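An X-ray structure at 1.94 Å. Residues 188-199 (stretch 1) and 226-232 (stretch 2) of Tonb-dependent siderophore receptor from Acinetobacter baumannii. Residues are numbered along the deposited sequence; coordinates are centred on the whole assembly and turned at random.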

# COMPACT_ATOMS: atom_id res chain seq x y z
N GLU A 188 -18.48 10.96 3.27
CA GLU A 188 -17.75 12.20 3.07
C GLU A 188 -16.52 12.13 3.94
O GLU A 188 -16.56 11.53 5.00
CB GLU A 188 -18.58 13.41 3.48
CG GLU A 188 -19.82 13.59 2.64
CD GLU A 188 -20.71 14.69 3.19
OE1 GLU A 188 -20.28 15.45 4.10
OE2 GLU A 188 -21.84 14.79 2.68
N LYS A 189 -15.43 12.75 3.50
CA LYS A 189 -14.23 12.80 4.31
C LYS A 189 -14.58 13.52 5.61
O LYS A 189 -15.10 14.65 5.60
CB LYS A 189 -13.10 13.52 3.59
CG LYS A 189 -11.81 13.49 4.37
CD LYS A 189 -10.73 14.28 3.65
CE LYS A 189 -9.40 14.22 4.41
NZ LYS A 189 -8.40 15.19 3.90
N ALA A 190 -14.27 12.89 6.73
CA ALA A 190 -14.74 13.39 8.03
C ALA A 190 -14.11 14.73 8.37
O ALA A 190 -12.87 14.90 8.27
CB ALA A 190 -14.40 12.37 9.12
N GLY A 191 -14.95 15.69 8.73
CA GLY A 191 -14.49 17.01 9.14
C GLY A 191 -14.22 17.96 8.01
O GLY A 191 -13.90 19.13 8.22
N GLN A 192 -14.35 17.48 6.78
CA GLN A 192 -14.08 18.31 5.60
C GLN A 192 -15.37 18.62 4.83
O GLN A 192 -15.66 17.97 3.82
CB GLN A 192 -13.12 17.55 4.65
CG GLN A 192 -12.45 18.40 3.60
CD GLN A 192 -11.73 17.57 2.56
OE1 GLN A 192 -12.35 16.78 1.85
NE2 GLN A 192 -10.43 17.77 2.45
N SER A 193 -16.11 19.64 5.27
CA SER A 193 -17.36 20.05 4.60
C SER A 193 -17.19 20.49 3.15
O SER A 193 -16.20 21.15 2.77
CB SER A 193 -18.03 21.21 5.37
OG SER A 193 -18.47 20.78 6.64
N ASN A 194 -18.18 20.13 2.35
CA ASN A 194 -18.21 20.43 0.93
C ASN A 194 -16.89 20.04 0.30
O ASN A 194 -16.27 20.82 -0.43
CB ASN A 194 -18.55 21.90 0.72
CG ASN A 194 -19.92 22.24 1.27
OD1 ASN A 194 -20.91 21.59 0.94
ND2 ASN A 194 -19.99 23.26 2.13
N GLY A 195 -16.46 18.83 0.64
CA GLY A 195 -15.14 18.35 0.31
C GLY A 195 -15.18 16.99 -0.34
O GLY A 195 -16.08 16.69 -1.17
N ALA A 196 -14.18 16.17 -0.04
CA ALA A 196 -14.04 14.91 -0.74
C ALA A 196 -15.21 13.98 -0.37
O ALA A 196 -15.70 14.01 0.76
CB ALA A 196 -12.70 14.26 -0.40
N GLU A 197 -15.60 13.14 -1.31
CA GLU A 197 -16.74 12.22 -1.13
C GLU A 197 -16.40 10.89 -1.77
O GLU A 197 -15.80 10.87 -2.85
CB GLU A 197 -18.00 12.72 -1.84
CG GLU A 197 -18.56 14.04 -1.36
CD GLU A 197 -19.68 14.53 -2.26
OE1 GLU A 197 -20.35 13.69 -2.89
OE2 GLU A 197 -19.87 15.74 -2.38
N TYR A 198 -16.80 9.80 -1.14
CA TYR A 198 -16.47 8.47 -1.62
C TYR A 198 -17.73 7.66 -1.81
O TYR A 198 -18.61 7.67 -0.95
CB TYR A 198 -15.54 7.78 -0.61
CG TYR A 198 -14.27 8.54 -0.48
CD1 TYR A 198 -13.27 8.40 -1.45
CD2 TYR A 198 -14.09 9.46 0.53
CE1 TYR A 198 -12.11 9.14 -1.40
CE2 TYR A 198 -12.92 10.22 0.59
CZ TYR A 198 -11.95 10.06 -0.38
OH TYR A 198 -10.80 10.78 -0.35
N LYS A 199 -17.82 6.95 -2.93
CA LYS A 199 -18.93 6.02 -3.16
C LYS A 199 -18.40 4.80 -3.87
O LYS A 199 -17.67 4.92 -4.86
CB LYS A 199 -20.04 6.66 -4.03
CG LYS A 199 -20.61 7.96 -3.46
CD LYS A 199 -21.69 8.54 -4.35
CE LYS A 199 -22.30 9.78 -3.70
NZ LYS A 199 -21.25 10.76 -3.31
N THR A 226 -15.69 2.53 -8.06
CA THR A 226 -15.81 3.73 -7.24
C THR A 226 -16.25 4.93 -8.06
O THR A 226 -16.05 4.98 -9.28
CB THR A 226 -14.46 4.14 -6.58
OG1 THR A 226 -13.62 4.73 -7.59
CG2 THR A 226 -13.76 2.96 -5.98
N ASP A 227 -16.79 5.93 -7.36
CA ASP A 227 -17.27 7.16 -7.99
C ASP A 227 -17.10 8.26 -6.94
O ASP A 227 -17.97 8.44 -6.07
CB ASP A 227 -18.75 6.99 -8.38
CG ASP A 227 -19.32 8.19 -9.15
OD1 ASP A 227 -18.58 9.06 -9.64
OD2 ASP A 227 -20.56 8.26 -9.29
N ASP A 228 -15.97 8.96 -6.99
CA ASP A 228 -15.57 9.82 -5.91
C ASP A 228 -15.44 11.27 -6.36
O ASP A 228 -15.24 11.56 -7.55
CB ASP A 228 -14.18 9.43 -5.40
CG ASP A 228 -14.09 8.02 -4.86
OD1 ASP A 228 -15.11 7.39 -4.49
OD2 ASP A 228 -12.92 7.58 -4.74
N LYS A 229 -15.49 12.17 -5.38
CA LYS A 229 -14.99 13.53 -5.55
C LYS A 229 -13.64 13.52 -4.77
O LYS A 229 -13.64 13.40 -3.58
CB LYS A 229 -15.96 14.57 -4.97
CG LYS A 229 -17.29 14.70 -5.71
CD LYS A 229 -17.00 15.08 -7.16
CE LYS A 229 -18.23 15.41 -8.00
NZ LYS A 229 -17.77 15.83 -9.36
N PRO A 230 -12.51 13.59 -5.49
CA PRO A 230 -11.22 13.25 -4.86
C PRO A 230 -10.68 14.36 -3.97
O PRO A 230 -10.95 15.55 -4.17
CB PRO A 230 -10.29 13.03 -6.07
CG PRO A 230 -10.86 13.92 -7.13
CD PRO A 230 -12.36 13.83 -6.93
N ASP A 231 -9.90 13.96 -2.98
CA ASP A 231 -9.29 14.91 -2.09
C ASP A 231 -8.26 15.76 -2.78
O ASP A 231 -7.72 15.42 -3.85
CB ASP A 231 -8.66 14.18 -0.89
CG ASP A 231 -8.55 15.07 0.35
OD1 ASP A 231 -8.97 16.25 0.31
OD2 ASP A 231 -8.02 14.57 1.35
N SER A 232 -8.02 16.91 -2.16
CA SER A 232 -6.96 17.81 -2.52
C SER A 232 -5.96 17.72 -1.37
O SER A 232 -5.73 16.65 -0.79
CB SER A 232 -7.52 19.24 -2.69
OG SER A 232 -6.52 20.17 -3.13
O HOH W 1 -9.52 11.14 -2.82
O HOH W 2 -18.90 10.78 -5.12

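The two stretches run antiparallel and meet in a single beta bridge, Glu197 with Lys229. Both of its hydrogen bonds are present: Glu197 N to Lys229 O at 3.0 Å and Lys229 N to Glu197 O at 2.9 Å. Two residues along, Asp227 N donates to Lys199 O at 2.8 Å. Lys199 N donates to a side-chain atom, Asp228 OD1, at 3.2 Å. Two CA-H...O contacts accompany the backbone pairing, Ala196 CA to Lys229 O and Thr226 CA to Lys199 O, each 3.2 Å.

The Asp228 carboxylate also lies at the edge of the Tyr198 ring, with OD2 3.4 Å from Tyr198 CD1. Asp231 anchors the other end of the contact. Its OD2 forms a salt bridge with Lys189 NZ at 2.7 Å, made by a fully extended lysine side chain. Its OD1 accepts from Gln192 NE2 at 3.0 Å, nearly in line. The same glutamine amide holds its own loop, since Gln192 OE1 accepts from Ala196 N at 2.7 Å.

Two waters bridge the stretches. Water 1 lies 2.8 Å from both Tyr198 OH and Asp231 N, and accepts from the latter. Water 2 accepts from Lys199 NZ at 3.0 Å and donates to Asp227 O at 2.7 Å.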